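3-hydroxyacyl-CoA dehydrogenase (Brucella suis, PDB 4O5O) probably catalyses the NAD-dependent interconversion of 3-hydroxyacyl-CoA and 3-ketoacyl-CoA thioesters, as a Rossmann-fold member of the short-chain dehydrogenase family. Local coordinates at residues R14-T19 with A27-M32; V90-A95 with A232-L237; V40-V45 with K55-S60; V150-A155 with H240-Q245. One frame throughout, in Å; residues are numbered along the deposited sequence. Where two conformers were deposited one is given.

Contact 1: R14-T19 with A27-M32; sequences RVFLIT and AAVSKM
Phe16 is the first residue of strand 15-19 to meet helix 24-35, and it does so at long range. Its CB heads for the helix, and the ring stands obliquely to the groups it approaches: ring atom CE2 comes to 4.3 Å from the Met32 CE methyl. The Met32 side chain does not start out toward the strand, but its bent thioether (chi2 -80°) brings the CE methyl nearer the ring. Val29 CG1 lies near the same ring, making only a loose contact.

Two residues on, Ile18 makes the tighter fit. With its CG1 placed opposite the carbonyl carbon (chi1 -58°) and the rest of the chain extended, CD1 is carried up to the helix surface. There it touches Val29 CG1 at 3.6 Å, and it also rests against the backbone, 3.6 Å from Ser30 CA. This is where the two segments come nearest, the CA atoms of Ile18 and Ser30 being 6.9 Å apart. In the conformer given, Ser30 OG lies 3.4 Å from Ile18 CD1 and is hydrogen-bonded to Gly26 O, so the methyl packs on a hydroxyl already satisfied within the helix. Val92 and Tyr234 also touch Val29 and extend the buried layer.

Strand and helix axes run nearly antiparallel, 162° between their directions, as expected when the chain doubles back after a strand. This is the opening strand-turn-helix of a beta-alpha-beta unit, and with Ala27 ending a probable GxGxxA pattern, it fits the first unit of a dinucleotide-binding Rossmann fold.

Contact 2: V90-A95 with A232-L237; sequences VLVNCA and AEYAAL
Cys94 and Tyr234 touch although their backbones are well separated: their CA atoms lie 10.4 Å apart, and the closest pair of the two segments, Val92 and Ala235, is at 9.9 Å. Strand 90-93 is giving way to loop here, while 232-237 is a regular piece of helix 231-243. One long side chain spans the gap.

That side chain is Tyr234. Its CG lies anti to the backbone N (chi1 169°), which carries the ring away from the helix toward the end of the strand. Cys94 points back at it, and SG reaches 3.5 Å from the phenol OH and 3.9 Å from CE1. The sulfur is 5.0 Å from the ring centroid and 66° off the ring normal, an oblique sulfur-aromatic contact at the hydroxyl end of the ring. Val92 passes alongside in the opposite sense, its CG1 methyl at 3.8 Å from Tyr234 OH.

The polar partner of that buried hydroxyl lies on the next strand: Tyr234 OH is hydrogen-bonded to Thr154 OG1. Leu25 and Val29 of helix 24-35 touch the tyrosine as well.

Asn93, Cys94 and Ala95 probably correspond to the NNAG motif of short-chain dehydrogenases, here with a cysteine in second place, at the C-terminal end of the central strand, the side of the sheet on which this family binds its cofactor.

Contact 3: V40-V45 with K55-S60; sequences VVLLDV and KALGAS. With EDO (1,2-ethanediol), chain E.
Leu42 and Leu57 meet methyl to methyl, the two side chains running at an angle to each other. Leu42 rises from strand 39-44 and Leu57 comes from the last turn of helix 47-57; each presents its CD1, and the two atoms are 4.0 Å apart. Both chains use the same first torsion, with CG opposite the carbonyl carbon, and their CD1 methyls are what meet. The meeting is a light one, confined to that single pair of methyls, and Leu42 completes its surroundings against Ser30 of helix 24-35 and Ala61 and Phe63 of strand 61-65.

After Leu57 the chain leaves the helix at Gly58, whose positive phi of 95° turns it back to the sheet. By Ser60 it has come alongside the start of strand 39-44, and Val40 N donates a hydrogen bond to Ser60 O over 2.9 Å. The N-H points almost straight at the acceptor, at 164°. Val40 and Leu42 then pair with Arg62, so this bond leads directly into the parallel pairing of strands 39-44 and 61-65 and closes the second beta-alpha-beta unit.

At the other end of the strand, the Val45 carbonyl O takes a hydrogen bond from O1 of a 1,2-ethanediol molecule, probably from the crystallisation liquor, at 3.1 Å, and another from Arg65 NE. The chemistry is thus divided: a directional backbone bond sets how the returning chain is aligned on the strand, while the leucine contact, having no preferred direction, simply seats the helix end over the sheet.

Contact 4: V150-A155 with H240-Q245; sequences VIINTA and HIVENQ
Gln245 NE2 is gripped by two acceptors, Gln144 O and Glu147 OE1, while OE1 of the same amide bonds to Arg227 of the second subunit. This pins the chain just beyond helix 231-243, whose last turn is closed by Asn244 N donating to His240 O at 2.8 Å.

Inward from these polar groups the contact with strand 149-154 is wholly aliphatic. Ile152 carries it: its CD1 methyl lies 3.6 Å from Ile241 CG2 and 4.0 Å from Val242 CG2, touching branches of two successive helix residues. The Ile241 side chain lies at a slant to that of Ile152, and its CG2 also comes to 3.8 Å from Ile152 CG1. Because Ile241 holds CG2 anti to the backbone N, with CG1 at chi1 -68°, it is the short branch that faces Ile152.

The strand is an inner one of the seven-stranded parallel sheet of the Rossmann fold, next to strand 90-93, and the helix lies over the same face as helix 24-35. Two residues earlier, Val150 touches the same helix, its CG1 at 4.3 Å from Ile241 CG2. On the helix, His240 stacks its ring with His240 of the second subunit, and Asn244 ND2 bonds to Glu233 O of that subunit.

In the fold
All four contacts set a helix against the same parallel sheet. Contacts 1, 2 and 4 are buried and share one layer: Phe16 touches Val242, and contacts 2 and 4 both use helix 231-243. Contact 3 lies farther out, its centre about 15 Å from the centre of the chain, and is only partly buried. Contacts 1 and 3 join neighbours in sequence, whereas 2 and 4 bring distant parts of the chain together and also reach the second subunit. Contact 4 is purely aliphatic; contact 1 adds an aromatic ring, a methionine methyl and a serine hydroxyl; contact 2 rests on a tyrosine and a cysteine sulfur; contact 3 alone has a hydrogen bond between its segments.

Contact 1: R14-T19 with A27-M32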
loop_
_atom_site.group_PDB
_atom_site.type_symbol
_atom_site.label_atom_id
_atom_site.label_comp_id
_atom_site.label_asym_id
_atom_site.label_seq_id
_atom_site.Cartn_x
_atom_site.Cartn_y
_atom_site.Cartn_z
ATOM N N ARG B 14 -16.164 30.513 -6.253
ATOM C CA ARG B 14 -15.092 29.851 -6.966
ATOM C C ARG B 14 -15.688 28.939 -8.006
ATOM O O ARG B 14 -16.879 28.610 -7.956
ATOM C CB ARG B 14 -14.186 29.127 -5.996
ATOM C CG ARG B 14 -13.484 30.149 -5.115
ATOM C CD ARG B 14 -12.240 29.603 -4.488
ATOM N NE ARG B 14 -11.633 30.639 -3.661
ATOM C CZ ARG B 14 -10.881 31.643 -4.117
ATOM N NH1 ARG B 14 -10.610 31.773 -5.411
ATOM N NH2 ARG B 14 -10.400 32.538 -3.263
ATOM N N VAL B 15 -14.863 28.570 -8.970
ATOM C CA VAL B 15 -15.356 27.956 -10.168
ATOM C C VAL B 15 -14.851 26.516 -10.226
ATOM O O VAL B 15 -13.616 26.259 -10.182
ATOM C CB VAL B 15 -14.917 28.737 -11.397
ATOM C CG1 VAL B 15 -15.430 28.061 -12.656
ATOM C CG2 VAL B 15 -15.397 30.180 -11.317
ATOM N N PHE B 16 -15.801 25.580 -10.298
ATOM C CA PHE B 16 -15.513 24.140 -10.470
ATOM C C PHE B 16 -15.692 23.743 -11.922
ATOM O O PHE B 16 -16.663 24.148 -12.580
ATOM C CB PHE B 16 -16.487 23.282 -9.666
ATOM C CG PHE B 16 -16.212 23.196 -8.182
ATOM C CD1 PHE B 16 -16.227 24.324 -7.376
ATOM C CD2 PHE B 16 -16.005 21.968 -7.588
ATOM C CE1 PHE B 16 -16.015 24.233 -6.015
ATOM C CE2 PHE B 16 -15.803 21.866 -6.213
ATOM C CZ PHE B 16 -15.784 23.003 -5.436
ATOM N N LEU B 17 -14.749 22.966 -12.414
ATOM C CA LEU B 17 -14.841 22.280 -13.695
ATOM C C LEU B 17 -15.029 20.817 -13.321
ATOM O O LEU B 17 -14.193 20.292 -12.582
ATOM C CB LEU B 17 -13.542 22.486 -14.483
ATOM C CG LEU B 17 -13.531 22.185 -15.966
ATOM C CD1 LEU B 17 -14.655 22.951 -16.641
ATOM C CD2 LEU B 17 -12.200 22.559 -16.580
ATOM N N ILE B 18 -16.103 20.170 -13.777
ATOM C CA ILE B 18 -16.408 18.804 -13.353
ATOM C C ILE B 18 -16.679 17.931 -14.559
ATOM O O ILE B 18 -17.536 18.270 -15.393
ATOM C CB ILE B 18 -17.636 18.778 -12.425
ATOM C CG1 ILE B 18 -17.389 19.668 -11.210
ATOM C CG2 ILE B 18 -17.932 17.350 -11.991
ATOM C CD1 ILE B 18 -18.613 19.978 -10.404
ATOM N N THR B 19 -15.963 16.804 -14.662
ATOM C CA THR B 19 -16.187 15.908 -15.773
ATOM C C THR B 19 -17.119 14.769 -15.362
ATOM O O THR B 19 -17.327 14.506 -14.162
ATOM C CB THR B 19 -14.881 15.325 -16.351
ATOM O OG1 THR B 19 -14.356 14.363 -15.434
ATOM C CG2 THR B 19 -13.864 16.392 -16.604
ATOM N N ALA B 27 -22.468 14.511 -11.307
ATOM C CA ALA B 27 -23.717 15.269 -11.074
ATOM C C ALA B 27 -23.847 15.664 -9.594
ATOM O O ALA B 27 -24.262 16.789 -9.262
ATOM C CB ALA B 27 -24.937 14.484 -11.522
ATOM N N ALA B 28 -23.448 14.766 -8.701
ATOM C CA ALA B 28 -23.536 15.035 -7.266
ATOM C C ALA B 28 -22.544 16.120 -6.856
ATOM O O ALA B 28 -22.851 16.991 -6.037
ATOM C CB ALA B 28 -23.314 13.768 -6.475
ATOM N N VAL B 29 -21.342 16.093 -7.431
ATOM C CA VAL B 29 -20.369 17.147 -7.155
ATOM C C VAL B 29 -20.907 18.487 -7.649
ATOM O O VAL B 29 -20.780 19.502 -6.957
ATOM C CB VAL B 29 -18.978 16.844 -7.760
ATOM C CG1 VAL B 29 -18.005 17.975 -7.450
ATOM C CG2 VAL B 29 -18.438 15.556 -7.178
ATOM N N SER B 30 -21.521 18.497 -8.820
ATOM C CA SER B 30 -22.031 19.727 -9.398
ATOM C C SER B 30 -23.124 20.320 -8.492
ATOM O O SER B 30 -23.160 21.519 -8.242
ATOM C CB SER B 30 -22.586 19.436 -10.801
ATOM O OG SER B 30 -21.580 18.961 -11.685
ATOM N N LYS B 31 -24.001 19.460 -7.980
ATOM C CA LYS B 31 -25.105 19.908 -7.085
ATOM C C LYS B 31 -24.515 20.461 -5.778
ATOM O O LYS B 31 -24.910 21.532 -5.296
ATOM C CB LYS B 31 -26.084 18.763 -6.828
ATOM C CG LYS B 31 -27.252 19.088 -5.913
ATOM C CD LYS B 31 -28.209 17.907 -5.725
ATOM C CE LYS B 31 -29.355 18.252 -4.755
ATOM N NZ LYS B 31 -30.399 17.191 -4.649
ATOM N N MET B 32 -23.570 19.727 -5.195
ATOM C CA MET B 32 -22.905 20.164 -3.975
ATOM C C MET B 32 -22.261 21.543 -4.152
ATOM O O MET B 32 -22.438 22.443 -3.316
ATOM C CB MET B 32 -21.839 19.136 -3.587
ATOM C CG MET B 32 -20.976 19.488 -2.385
ATOM S SD MET B 32 -19.627 20.642 -2.677
ATOM C CE MET B 32 -18.597 19.718 -3.797
#

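Contact 2: V90-A95 with A232-L237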
loop_
_atom_site.group_PDB
_atom_site.type_symbol
_atom_site.label_atom_id
_atom_site.label_comp_id
_atom_site.label_asym_id
_atom_site.label_seq_id
_atom_site.Cartn_x
_atom_site.Cartn_y
_atom_site.Cartn_z
ATOM N N VAL B 90 -11.217 24.771 -9.158
ATOM C CA VAL B 90 -11.225 23.364 -8.789
ATOM C C VAL B 90 -11.557 22.545 -10.023
ATOM O O VAL B 90 -12.482 22.893 -10.773
ATOM C CB VAL B 90 -12.279 23.047 -7.694
ATOM C CG1 VAL B 90 -12.250 21.561 -7.357
ATOM C CG2 VAL B 90 -12.049 23.896 -6.447
ATOM N N LEU B 91 -10.801 21.472 -10.252
ATOM C CA LEU B 91 -11.177 20.454 -11.252
ATOM C C LEU B 91 -11.504 19.175 -10.514
ATOM O O LEU B 91 -10.724 18.733 -9.668
ATOM C CB LEU B 91 -9.997 20.172 -12.205
ATOM C CG LEU B 91 -10.202 18.969 -13.134
ATOM C CD1 LEU B 91 -11.334 19.148 -14.134
ATOM C CD2 LEU B 91 -8.926 18.627 -13.874
ATOM N N VAL B 92 -12.630 18.560 -10.856
ATOM C CA VAL B 92 -12.957 17.246 -10.352
ATOM C C VAL B 92 -13.195 16.344 -11.561
ATOM O O VAL B 92 -14.142 16.528 -12.322
ATOM C CB VAL B 92 -14.198 17.253 -9.431
ATOM C CG1 VAL B 92 -14.299 15.916 -8.720
ATOM C CG2 VAL B 92 -14.146 18.437 -8.451
ATOM N N ASN B 93 -12.307 15.354 -11.696
ATOM C CA ASN B 93 -12.375 14.378 -12.766
ATOM C C ASN B 93 -13.227 13.198 -12.274
ATOM O O ASN B 93 -12.756 12.433 -11.449
ATOM C CB ASN B 93 -10.974 13.873 -13.136
ATOM C CG ASN B 93 -10.209 14.815 -14.043
ATOM O OD1 ASN B 93 -10.651 15.133 -15.139
ATOM N ND2 ASN B 93 -8.990 15.151 -13.647
ATOM N N CYS B 94 -14.467 13.087 -12.745
ATOM C CA CYS B 94 -15.364 11.967 -12.437
ATOM C C CYS B 94 -15.679 11.098 -13.638
ATOM O O CYS B 94 -16.180 9.981 -13.439
ATOM C CB CYS B 94 -16.664 12.500 -11.822
ATOM S SG CYS B 94 -16.443 13.425 -10.311
ATOM N N ALA B 95 -15.376 11.558 -14.851
ATOM C CA ALA B 95 -15.657 10.766 -16.050
ATOM C C ALA B 95 -14.953 9.426 -16.025
ATOM O O ALA B 95 -13.754 9.353 -15.840
ATOM C CB ALA B 95 -15.235 11.504 -17.317
ATOM N N ALA B 232 -23.878 11.830 -3.125
ATOM C CA ALA B 232 -23.675 13.026 -2.283
ATOM C C ALA B 232 -22.565 12.806 -1.233
ATOM O O ALA B 232 -21.936 13.763 -0.785
ATOM C CB ALA B 232 -24.963 13.417 -1.575
ATOM N N GLU B 233 -22.359 11.550 -0.805
ATOM C CA GLU B 233 -21.270 11.252 0.148
ATOM C C GLU B 233 -19.879 11.410 -0.490
ATOM O O GLU B 233 -18.919 11.841 0.155
ATOM C CB GLU B 233 -21.455 9.851 0.746
ATOM C CG GLU B 233 -22.710 9.749 1.598
ATOM C CD GLU B 233 -23.060 8.335 2.035
ATOM O OE1 GLU B 233 -23.275 7.459 1.155
ATOM O OE2 GLU B 233 -23.141 8.105 3.279
ATOM N N TYR B 234 -19.795 11.063 -1.774
ATOM C CA TYR B 234 -18.564 11.289 -2.533
ATOM C C TYR B 234 -18.354 12.806 -2.642
ATOM O O TYR B 234 -17.260 13.327 -2.438
ATOM C CB TYR B 234 -18.674 10.617 -3.917
ATOM C CG TYR B 234 -17.589 10.994 -4.884
ATOM C CD1 TYR B 234 -17.733 12.110 -5.687
ATOM C CD2 TYR B 234 -16.406 10.274 -4.976
ATOM C CE1 TYR B 234 -16.747 12.507 -6.545
ATOM C CE2 TYR B 234 -15.388 10.683 -5.851
ATOM C CZ TYR B 234 -15.592 11.800 -6.640
ATOM O OH TYR B 234 -14.645 12.279 -7.527
ATOM N N ALA B 235 -19.415 13.511 -3.007
ATOM C CA ALA B 235 -19.335 14.972 -3.136
ATOM C C ALA B 235 -18.961 15.650 -1.821
ATOM O O ALA B 235 -18.259 16.670 -1.830
ATOM C CB ALA B 235 -20.643 15.548 -3.668
ATOM N N ALA B 236 -19.426 15.101 -0.693
ATOM C CA ALA B 236 -19.050 15.641 0.621
ATOM C C ALA B 236 -17.548 15.516 0.887
ATOM O O ALA B 236 -16.920 16.434 1.423
ATOM C CB ALA B 236 -19.843 14.939 1.713
ATOM N N LEU B 237 -16.952 14.395 0.474
ATOM C CA LEU B 237 -15.508 14.238 0.601
ATOM C C LEU B 237 -14.773 15.217 -0.318
ATOM O O LEU B 237 -13.754 15.793 0.061
ATOM C CB LEU B 237 -15.112 12.778 0.371
ATOM C CG LEU B 237 -13.603 12.492 0.465
ATOM C CD1 LEU B 237 -13.045 12.941 1.822
ATOM C CD2 LEU B 237 -13.279 11.028 0.203
#

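Contact 3: V40-V45 with K55-S60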
loop_
_atom_site.group_PDB
_atom_site.type_symbol
_atom_site.label_atom_id
_atom_site.label_comp_id
_atom_site.label_asym_id
_atom_site.label_seq_id
_atom_site.Cartn_x
_atom_site.Cartn_y
_atom_site.Cartn_z
ATOM N N VAL B 40 -20.235 26.356 -11.531
ATOM C CA VAL B 40 -19.875 25.039 -12.068
ATOM C C VAL B 40 -19.965 24.994 -13.584
ATOM O O VAL B 40 -20.952 25.446 -14.176
ATOM C CB VAL B 40 -20.782 23.912 -11.550
ATOM C CG1 VAL B 40 -20.334 22.576 -12.127
ATOM C CG2 VAL B 40 -20.779 23.862 -10.034
ATOM N N VAL B 41 -18.925 24.430 -14.192
ATOM C CA VAL B 41 -18.920 24.131 -15.593
ATOM C C VAL B 41 -18.961 22.608 -15.682
ATOM O O VAL B 41 -17.981 21.924 -15.346
ATOM C CB VAL B 41 -17.712 24.746 -16.324
ATOM C CG1 VAL B 41 -17.770 24.407 -17.806
ATOM C CG2 VAL B 41 -17.717 26.260 -16.149
ATOM N N LEU B 42 -20.122 22.105 -16.098
ATOM C CA LEU B 42 -20.348 20.676 -16.290
ATOM C C LEU B 42 -19.828 20.240 -17.654
ATOM O O LEU B 42 -20.157 20.856 -18.675
ATOM C CB LEU B 42 -21.849 20.360 -16.214
ATOM C CG LEU B 42 -22.557 20.486 -14.855
ATOM C CD1 LEU B 42 -22.901 21.922 -14.538
ATOM C CD2 LEU B 42 -23.856 19.678 -14.896
ATOM N N LEU B 43 -19.041 19.165 -17.657
ATOM C CA LEU B 43 -18.478 18.574 -18.865
ATOM C C LEU B 43 -18.925 17.114 -18.947
ATOM O O LEU B 43 -18.834 16.380 -17.956
ATOM C CB LEU B 43 -16.953 18.670 -18.843
ATOM C CG LEU B 43 -16.317 20.028 -18.566
ATOM C CD1 LEU B 43 -14.810 19.873 -18.599
ATOM C CD2 LEU B 43 -16.758 21.049 -19.592
ATOM N N ASP B 44 -19.424 16.693 -20.118
ATOM C CA ASP B 44 -19.855 15.299 -20.303
ATOM C C ASP B 44 -19.960 15.047 -21.789
ATOM O O ASP B 44 -20.176 16.000 -22.571
ATOM C CB ASP B 44 -21.199 15.039 -19.582
ATOM C CG ASP B 44 -21.418 13.572 -19.202
ATOM O OD1 ASP B 44 -21.393 12.697 -20.106
ATOM O OD2 ASP B 44 -21.599 13.297 -17.984
ATOM N N VAL B 45 -19.785 13.790 -22.205
ATOM C CA VAL B 45 -20.147 13.439 -23.596
ATOM C C VAL B 45 -21.641 13.334 -23.814
ATOM O O VAL B 45 -22.108 13.406 -24.949
ATOM C CB VAL B 45 -19.540 12.124 -24.123
ATOM C CG1 VAL B 45 -18.133 12.357 -24.587
ATOM C CG2 VAL B 45 -19.647 10.997 -23.115
ATOM N N LYS B 55 -29.404 23.032 -16.605
ATOM C CA LYS B 55 -30.684 23.716 -16.512
ATOM C C LYS B 55 -31.263 23.626 -15.099
ATOM O O LYS B 55 -31.799 24.621 -14.556
ATOM C CB LYS B 55 -31.689 23.154 -17.536
ATOM C CG LYS B 55 -32.954 23.989 -17.669
ATOM C CD LYS B 55 -33.988 23.326 -18.574
ATOM C CE LYS B 55 -35.315 24.092 -18.612
ATOM N NZ LYS B 55 -36.315 23.443 -19.515
ATOM N N ALA B 56 -31.207 22.428 -14.520
ATOM C CA ALA B 56 -31.772 22.206 -13.189
ATOM C C ALA B 56 -31.014 23.007 -12.137
ATOM O O ALA B 56 -31.611 23.496 -11.168
ATOM C CB ALA B 56 -31.755 20.723 -12.849
ATOM N N LEU B 57 -29.709 23.165 -12.336
ATOM C CA LEU B 57 -28.881 23.835 -11.340
ATOM C C LEU B 57 -29.012 25.352 -11.348
ATOM O O LEU B 57 -28.758 25.989 -10.329
ATOM C CB LEU B 57 -27.416 23.441 -11.517
ATOM C CG LEU B 57 -27.103 21.992 -11.141
ATOM C CD1 LEU B 57 -25.716 21.641 -11.644
ATOM C CD2 LEU B 57 -27.193 21.768 -9.634
ATOM N N GLY B 58 -29.387 25.929 -12.489
ATOM C CA GLY B 58 -29.632 27.377 -12.592
ATOM C C GLY B 58 -28.432 28.185 -13.084
ATOM O O GLY B 58 -27.452 27.627 -13.597
ATOM N N ALA B 59 -28.493 29.507 -12.897
ATOM C CA ALA B 59 -27.547 30.446 -13.499
ATOM C C ALA B 59 -26.088 30.320 -13.066
ATOM O O ALA B 59 -25.189 30.870 -13.740
ATOM C CB ALA B 59 -28.035 31.869 -13.279
ATOM N N SER B 60 -25.841 29.624 -11.952
ATOM C CA SER B 60 -24.471 29.336 -11.516
ATOM C C SER B 60 -23.822 28.145 -12.258
ATOM O O SER B 60 -22.654 27.838 -12.017
ATOM C CB SER B 60 -24.418 29.123 -9.997
ATOM O OG SER B 60 -24.694 30.342 -9.330
HETATM C C1 EDO E . -25.101 12.682 -26.390
HETATM O O1 EDO E . -24.294 13.625 -27.124
HETATM C C2 EDO E . -26.585 12.755 -26.731
HETATM O O2 EDO E . -27.321 13.375 -25.678
#

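Contact 4: V150-A155 with H240-Q245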
loop_
_atom_site.group_PDB
_atom_site.type_symbol
_atom_site.label_atom_id
_atom_site.label_comp_id
_atom_site.label_asym_id
_atom_site.label_seq_id
_atom_site.Cartn_x
_atom_site.Cartn_y
_atom_site.Cartn_z
ATOM N N VAL B 150 -7.178 23.393 -6.779
ATOM C CA VAL B 150 -7.251 22.019 -6.301
ATOM C C VAL B 150 -7.728 21.128 -7.446
ATOM O O VAL B 150 -8.712 21.467 -8.105
ATOM C CB VAL B 150 -8.255 21.895 -5.126
ATOM C CG1 VAL B 150 -8.232 20.492 -4.557
ATOM C CG2 VAL B 150 -7.954 22.933 -4.041
ATOM N N ILE B 151 -7.036 20.004 -7.660
ATOM C CA ILE B 151 -7.409 19.001 -8.653
ATOM C C ILE B 151 -7.712 17.722 -7.923
ATOM O O ILE B 151 -6.883 17.237 -7.141
ATOM C CB ILE B 151 -6.273 18.761 -9.666
ATOM C CG1 ILE B 151 -6.063 20.051 -10.469
ATOM C CG2 ILE B 151 -6.603 17.575 -10.582
ATOM C CD1 ILE B 151 -4.823 20.064 -11.325
ATOM N N ILE B 152 -8.913 17.182 -8.153
ATOM C CA ILE B 152 -9.337 15.954 -7.489
ATOM C C ILE B 152 -9.729 14.938 -8.543
ATOM O O ILE B 152 -10.586 15.199 -9.390
ATOM C CB ILE B 152 -10.545 16.211 -6.544
ATOM C CG1 ILE B 152 -10.139 17.201 -5.445
ATOM C CG2 ILE B 152 -11.051 14.900 -5.925
ATOM C CD1 ILE B 152 -11.267 17.822 -4.695
ATOM N N ASN B 153 -9.052 13.801 -8.505
ATOM C CA ASN B 153 -9.264 12.723 -9.457
ATOM C C ASN B 153 -10.009 11.582 -8.809
ATOM O O ASN B 153 -10.038 11.458 -7.577
ATOM C CB ASN B 153 -7.919 12.227 -9.994
ATOM C CG ASN B 153 -7.160 13.324 -10.777
ATOM O OD1 ASN B 153 -7.770 14.173 -11.345
ATOM N ND2 ASN B 153 -5.864 13.220 -10.885
ATOM N N THR B 154 -10.611 10.744 -9.639
ATOM C CA THR B 154 -11.368 9.602 -9.145
ATOM C C THR B 154 -10.658 8.326 -9.607
ATOM O O THR B 154 -10.549 8.069 -10.802
ATOM C CB THR B 154 -12.805 9.635 -9.677
ATOM O OG1 THR B 154 -13.405 10.893 -9.330
ATOM C CG2 THR B 154 -13.645 8.510 -9.073
ATOM N N ALA B 155 -10.175 7.539 -8.649
ATOM C CA ALA B 155 -9.658 6.204 -8.923
ATOM C C ALA B 155 -10.787 5.224 -8.671
ATOM O O ALA B 155 -11.900 5.440 -9.182
ATOM C CB ALA B 155 -8.404 5.929 -8.113
ATOM N N HIS B 240 -14.727 18.430 1.442
ATOM C CA HIS B 240 -13.749 18.445 2.526
ATOM C C HIS B 240 -12.324 18.619 1.996
ATOM O O HIS B 240 -11.538 19.336 2.581
ATOM C CB HIS B 240 -13.816 17.168 3.398
ATOM C CG HIS B 240 -12.903 17.260 4.569
ATOM N ND1 HIS B 240 -13.068 18.228 5.534
ATOM C CD2 HIS B 240 -11.745 16.627 4.865
ATOM C CE1 HIS B 240 -12.089 18.141 6.414
ATOM N NE2 HIS B 240 -11.263 17.198 6.017
ATOM N N ILE B 241 -11.999 17.940 0.890
ATOM C CA ILE B 241 -10.666 18.084 0.308
ATOM C C ILE B 241 -10.420 19.534 -0.096
ATOM O O ILE B 241 -9.349 20.065 0.103
ATOM C CB ILE B 241 -10.485 17.112 -0.882
ATOM C CG1 ILE B 241 -10.445 15.650 -0.397
ATOM C CG2 ILE B 241 -9.252 17.456 -1.712
ATOM C CD1 ILE B 241 -10.593 14.614 -1.503
ATOM N N VAL B 242 -11.421 20.172 -0.681
ATOM C CA VAL B 242 -11.266 21.570 -1.074
ATOM C C VAL B 242 -10.948 22.432 0.161
ATOM O O VAL B 242 -10.065 23.282 0.132
ATOM C CB VAL B 242 -12.496 22.065 -1.860
ATOM C CG1 VAL B 242 -12.399 23.564 -2.062
ATOM C CG2 VAL B 242 -12.598 21.330 -3.195
ATOM N N GLU B 243 -11.654 22.177 1.255
ATOM C CA GLU B 243 -11.501 22.976 2.480
ATOM C C GLU B 243 -10.215 22.719 3.255
ATOM O O GLU B 243 -9.661 23.642 3.874
ATOM C CB GLU B 243 -12.664 22.715 3.430
ATOM C CG GLU B 243 -13.993 23.226 2.957
ATOM C CD GLU B 243 -15.121 22.963 3.936
ATOM O OE1 GLU B 243 -15.034 22.038 4.811
ATOM O OE2 GLU B 243 -16.118 23.692 3.819
ATOM N N ASN B 244 -9.768 21.462 3.251
ATOM C CA ASN B 244 -8.685 21.022 4.141
ATOM C C ASN B 244 -7.340 21.054 3.416
ATOM O O ASN B 244 -6.995 20.126 2.682
ATOM C CB ASN B 244 -8.952 19.629 4.708
ATOM C CG ASN B 244 -8.034 19.300 5.854
ATOM O OD1 ASN B 244 -6.937 19.847 5.965
ATOM N ND2 ASN B 244 -8.480 18.421 6.722
ATOM N N GLN B 245 -6.625 22.164 3.583
ATOM C CA GLN B 245 -5.422 22.430 2.815
ATOM C C GLN B 245 -4.307 21.402 3.046
ATOM O O GLN B 245 -3.421 21.261 2.208
ATOM C CB GLN B 245 -4.899 23.836 3.140
ATOM C CG GLN B 245 -3.829 24.340 2.187
ATOM C CD GLN B 245 -3.593 25.821 2.335
ATOM O OE1 GLN B 245 -2.971 26.284 3.309
ATOM N NE2 GLN B 245 -4.127 26.583 1.398
#